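Local coordinates for protein sucrose 6(F)-phosphate phosphorylase (Thermoanaerobacterium thermosaccharolyticum DSM 571, PDB 6S9V) that belongs to the alpha-amylase superfamily of TIM-barrel enzymes and bears the name of a phosphorylase, at residues Gly62-Ala67 with Arg417-Leu422; Leu275-Leu280 with Pro316-Leu321. All coordinates share one frame; numbering follows the deposited sequence.

Contact 1. Residues Gly62-Ala67 with Arg417-Leu422; sequences GDRGFA and RHNYGL. With SO4 (sulfate ion), chain I; SO4 (sulfate ion), chain H.
Arg64 reaches across to the loop of Arg417 and Asn419 and gives it two hydrogen bonds from one guanidinium group. NH1 donates to the backbone O of Arg417 over 3.1 Å, arriving in the carbonyl plane on a lone pair, and that oxygen lies close to the guanidinium plane. NH2 donates over 2.6 Å to OD1 of Asn419, again on a lone pair, although this partner is tilted somewhat from the guanidinium plane. The amide of Asn419 stands nearly upright to the guanidinium, at 81°, and the two approach from opposite directions. Arg64 spans the gap because CG is anti to the backbone N (chi1 -168°) and the chain runs extended to NE. A salt bridge from NH2 to Asp28 and a cation-pi contact with Tyr26 further restrain the head group.

Both segments are loops of an alpha-amylase-type TIM barrel: 62-67 follows the second barrel strand, 51-54, and 417-422 comes after the eighth, 388-392, leading into helix 422-428 with Gly421 as N-cap. With CG anti to its carbonyl carbon (chi1 -58°) and the chain extended to NE, Arg417 runs back toward the first loop. Its guanidinium grips one sulfate edge-on, NH1 donating to O4 at 3.1 Å and NH2 to O2 at 3.0 Å, while NE is held by the carbonyl of His309. Asp63 lies beside the same sulfate, but the modelled approach is too short to be trusted. A second sulfate (both probably from the crystallisation liquor) is bound at O4 by the backbone N of Asn419, 2.6 Å away; ND1 of His418 makes a weak bond to its O2 and is also hydrogen-bonded to Asp402. The imidazole CD2 sits 3.5 Å above the centre of the Tyr420 ring, and NE2 is hydrogen-bonded to Glu424.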
# COMPACT_ATOMS: atom_id res chain seq x y z
N GLY A 62 -9.97 15.62 -1.42
CA GLY A 62 -10.78 14.51 -0.96
C GLY A 62 -9.97 13.24 -0.85
O GLY A 62 -8.79 13.19 -1.20
N ASP A 63 -10.63 12.20 -0.31
CA ASP A 63 -10.06 10.85 -0.26
C ASP A 63 -8.76 10.83 0.54
O ASP A 63 -7.80 10.13 0.20
CB ASP A 63 -9.84 10.32 -1.68
CG ASP A 63 -9.83 8.80 -1.75
OD1 ASP A 63 -10.33 8.15 -0.81
OD2 ASP A 63 -9.33 8.25 -2.76
N ARG A 64 -8.74 11.60 1.63
CA ARG A 64 -7.61 11.76 2.54
C ARG A 64 -6.28 11.71 1.81
O ARG A 64 -5.46 10.81 2.05
CB ARG A 64 -7.67 10.73 3.67
CG ARG A 64 -6.69 11.06 4.77
CD ARG A 64 -6.94 10.33 6.10
NE ARG A 64 -5.93 10.76 7.05
CZ ARG A 64 -5.82 10.35 8.31
NH1 ARG A 64 -6.69 9.49 8.81
NH2 ARG A 64 -4.84 10.82 9.06
N GLY A 65 -6.06 12.66 0.90
CA GLY A 65 -4.79 12.85 0.24
C GLY A 65 -4.74 12.36 -1.19
O GLY A 65 -3.87 12.80 -1.94
N PHE A 66 -5.63 11.46 -1.59
CA PHE A 66 -5.51 10.84 -2.90
C PHE A 66 -6.26 11.59 -4.00
O PHE A 66 -6.50 11.04 -5.08
CB PHE A 66 -5.96 9.38 -2.83
CG PHE A 66 -4.96 8.49 -2.15
CD1 PHE A 66 -3.95 7.88 -2.87
CD2 PHE A 66 -5.03 8.28 -0.79
CE1 PHE A 66 -3.03 7.06 -2.23
CE2 PHE A 66 -4.11 7.47 -0.15
CZ PHE A 66 -3.10 6.87 -0.86
N ALA A 67 -6.61 12.86 -3.75
CA ALA A 67 -7.09 13.78 -4.79
C ALA A 67 -6.16 14.99 -4.82
O ALA A 67 -6.55 16.11 -4.43
CB ALA A 67 -8.53 14.20 -4.56
N ARG A 417 -7.67 4.04 10.61
CA ARG A 417 -6.98 5.29 10.30
C ARG A 417 -7.05 6.31 11.44
O ARG A 417 -7.03 7.52 11.21
CB ARG A 417 -7.53 5.90 9.01
CG ARG A 417 -7.42 4.98 7.79
CD ARG A 417 -8.07 5.57 6.57
NE ARG A 417 -7.82 4.76 5.38
CZ ARG A 417 -8.36 4.98 4.19
NH1 ARG A 417 -9.21 5.99 4.02
NH2 ARG A 417 -8.06 4.19 3.18
N HIS A 418 -7.08 5.82 12.68
CA HIS A 418 -7.08 6.69 13.86
C HIS A 418 -5.93 7.69 13.80
O HIS A 418 -4.82 7.36 13.38
CB HIS A 418 -6.96 5.83 15.12
CG HIS A 418 -6.92 6.61 16.40
ND1 HIS A 418 -8.00 7.32 16.87
CD2 HIS A 418 -5.93 6.79 17.30
CE1 HIS A 418 -7.68 7.91 18.01
NE2 HIS A 418 -6.43 7.59 18.30
N ASN A 419 -6.19 8.92 14.23
CA ASN A 419 -5.15 9.93 14.39
C ASN A 419 -4.71 9.98 15.85
O ASN A 419 -5.53 10.23 16.74
CB ASN A 419 -5.66 11.31 13.94
CG ASN A 419 -5.75 11.42 12.42
OD1 ASN A 419 -5.02 10.75 11.68
ND2 ASN A 419 -6.64 12.28 11.95
N TYR A 420 -3.42 9.75 16.09
CA TYR A 420 -2.85 9.75 17.44
C TYR A 420 -2.29 11.12 17.79
O TYR A 420 -1.50 11.68 17.03
CB TYR A 420 -1.72 8.73 17.56
CG TYR A 420 -2.15 7.29 17.52
CD1 TYR A 420 -2.30 6.62 16.32
CD2 TYR A 420 -2.41 6.59 18.70
CE1 TYR A 420 -2.69 5.30 16.28
CE2 TYR A 420 -2.80 5.26 18.67
CZ TYR A 420 -2.95 4.62 17.46
OH TYR A 420 -3.34 3.30 17.42
N GLY A 421 -2.65 11.63 18.96
CA GLY A 421 -1.95 12.76 19.52
C GLY A 421 -0.65 12.33 20.19
O GLY A 421 -0.41 11.16 20.46
N LEU A 422 0.20 13.32 20.49
CA LEU A 422 1.49 13.02 21.11
C LEU A 422 1.31 12.30 22.45
O LEU A 422 2.03 11.35 22.74
CB LEU A 422 2.29 14.30 21.32
CG LEU A 422 2.88 14.99 20.09
CD1 LEU A 422 3.61 16.25 20.52
CD2 LEU A 422 3.81 14.03 19.35
S SO4 I . -10.85 5.71 0.86
O1 SO4 I . -11.40 5.87 -0.48
O2 SO4 I . -9.88 4.62 0.85
O3 SO4 I . -11.92 5.41 1.80
O4 SO4 I . -10.18 6.94 1.28
S SO4 H . -9.98 10.10 14.90
O1 SO4 H . -10.83 10.54 13.80
O2 SO4 H . -10.65 9.01 15.62
O3 SO4 H . -9.75 11.22 15.81
O4 SO4 H . -8.71 9.63 14.38

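Contact 2. Residues Leu275-Leu280 with Pro316-Leu321; sequences LPFTVL and PDLDGL
Phe277 and Thr278, on the first turn of helix 275-285, meet the side chain of Leu318 in a buried contact. The segment 316-321 begins at Pro316, which follows a cis peptide bond and opens a type I beta turn closed by the bond from Asp319 N to Pro316 O, 2.9 Å. Asp317 points its carboxylate elsewhere, OD2 bonding to His254. Leu318 then turns its side chain to the helix, and both methyls make apolar contact with Phe277, CD2 at 4.3 Å from its CB and CD1 obliquely at the ring, which is set beside it with CG anti to the backbone N (chi1 -178°). CD1 also comes within 4.4 Å of OG1 of Thr278, a hydroxyl hydrogen-bonded to the carbonyl of Ile274 one turn back.

In the TIM barrel, helix 275-285 follows the sixth strand, 269-271, and the loop lies beyond the seventh, 302-304, ahead of helix 324-336. Met290 of helix 289-295 also packs on Leu318. Asp319 pairs with Lys315, Gly320 takes a positive phi, which favours glycine, and the chain folds back as Leu321 N bonds to Leu318 O; the side chain of Leu321 rests on Ile274.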
# COMPACT_ATOMS: atom_id res chain seq x y z
N LEU A 275 0.12 -12.20 1.57
CA LEU A 275 0.55 -12.52 2.92
C LEU A 275 -0.40 -12.03 4.01
O LEU A 275 -0.54 -12.74 5.02
CB LEU A 275 1.95 -11.93 3.16
CG LEU A 275 2.68 -12.39 4.42
CD1 LEU A 275 3.10 -13.84 4.35
CD2 LEU A 275 3.89 -11.49 4.67
N PRO A 276 -1.02 -10.85 3.93
CA PRO A 276 -1.87 -10.40 5.06
C PRO A 276 -2.97 -11.39 5.41
O PRO A 276 -3.12 -11.77 6.58
CB PRO A 276 -2.40 -9.04 4.58
CG PRO A 276 -1.36 -8.56 3.58
CD PRO A 276 -0.90 -9.82 2.88
N PHE A 277 -3.75 -11.83 4.42
CA PHE A 277 -4.76 -12.85 4.66
C PHE A 277 -4.13 -14.18 5.04
O PHE A 277 -4.63 -14.89 5.92
CB PHE A 277 -5.65 -13.02 3.42
CG PHE A 277 -6.77 -14.02 3.60
CD1 PHE A 277 -6.52 -15.39 3.49
CD2 PHE A 277 -8.05 -13.60 3.85
CE1 PHE A 277 -7.56 -16.31 3.67
CE2 PHE A 277 -9.09 -14.50 4.03
CZ PHE A 277 -8.85 -15.86 3.93
N THR A 278 -3.05 -14.56 4.35
CA THR A 278 -2.42 -15.85 4.61
C THR A 278 -1.98 -15.98 6.07
O THR A 278 -2.15 -17.03 6.69
CB THR A 278 -1.24 -16.05 3.66
OG1 THR A 278 -1.72 -16.08 2.31
CG2 THR A 278 -0.49 -17.35 3.96
N VAL A 279 -1.42 -14.90 6.63
CA VAL A 279 -0.99 -14.95 8.02
C VAL A 279 -2.20 -15.02 8.95
O VAL A 279 -2.19 -15.77 9.94
CB VAL A 279 -0.09 -13.75 8.34
CG1 VAL A 279 0.12 -13.61 9.84
CG2 VAL A 279 1.27 -13.92 7.63
N LEU A 280 -3.27 -14.29 8.64
CA LEU A 280 -4.48 -14.39 9.45
C LEU A 280 -4.99 -15.82 9.49
O LEU A 280 -5.32 -16.36 10.56
CB LEU A 280 -5.58 -13.47 8.90
CG LEU A 280 -5.76 -12.07 9.48
CD1 LEU A 280 -6.94 -11.42 8.77
CD2 LEU A 280 -5.98 -12.09 10.99
N PRO A 316 -9.67 -9.40 -5.62
CA PRO A 316 -9.23 -10.57 -6.40
C PRO A 316 -7.89 -11.15 -5.96
O PRO A 316 -7.44 -12.14 -6.55
CB PRO A 316 -9.11 -10.00 -7.82
CG PRO A 316 -8.63 -8.59 -7.57
CD PRO A 316 -9.36 -8.13 -6.31
N ASP A 317 -7.26 -10.56 -4.93
CA ASP A 317 -5.86 -10.86 -4.62
C ASP A 317 -5.64 -12.33 -4.31
O ASP A 317 -4.57 -12.89 -4.62
CB ASP A 317 -5.40 -10.00 -3.45
CG ASP A 317 -5.62 -8.51 -3.69
OD1 ASP A 317 -6.80 -8.11 -3.84
OD2 ASP A 317 -4.62 -7.76 -3.75
N LEU A 318 -6.61 -12.97 -3.67
CA LEU A 318 -6.52 -14.37 -3.29
C LEU A 318 -7.31 -15.29 -4.22
O LEU A 318 -7.45 -16.48 -3.92
CB LEU A 318 -7.02 -14.56 -1.85
CG LEU A 318 -6.12 -14.10 -0.69
CD1 LEU A 318 -4.95 -15.07 -0.52
CD2 LEU A 318 -5.59 -12.70 -0.83
N ASP A 319 -7.81 -14.77 -5.35
CA ASP A 319 -8.56 -15.60 -6.30
C ASP A 319 -7.72 -16.79 -6.74
O ASP A 319 -6.55 -16.63 -7.12
CB ASP A 319 -8.96 -14.79 -7.53
CG ASP A 319 -10.13 -13.85 -7.28
OD1 ASP A 319 -10.67 -13.82 -6.15
OD2 ASP A 319 -10.50 -13.13 -8.23
N GLY A 320 -8.31 -17.98 -6.70
CA GLY A 320 -7.63 -19.18 -7.10
C GLY A 320 -6.68 -19.75 -6.06
O GLY A 320 -6.09 -20.81 -6.31
N LEU A 321 -6.51 -19.07 -4.92
CA LEU A 321 -5.65 -19.53 -3.85
C LEU A 321 -6.41 -20.00 -2.62
O LEU A 321 -5.86 -20.76 -1.82
CB LEU A 321 -4.69 -18.41 -3.41
CG LEU A 321 -3.88 -17.78 -4.55
CD1 LEU A 321 -2.99 -16.69 -3.99
CD2 LEU A 321 -3.09 -18.82 -5.30

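Overall arrangement
The two contacts lie on opposite sides of the chain's centre, each about 15 Å from it, with their own centres 26 Å apart and nearest atoms about 14 Å apart. Along the sequence, contact 2 is nested within the long connection closed by contact 1. Both join excursions from the same eight-stranded barrel, but contact 1 is a polar, surface contact between loops after strands two and eight, whereas contact 2 is buried and apolar, between elements following strands six and seven. At contact 1 two sulfates are bound, and a BTB, probably from the crystallisation liquor, lies about 4 Å from the side chain of Arg417 and is hydrogen-bonded to Asp63 OD2, which may mark a pocket.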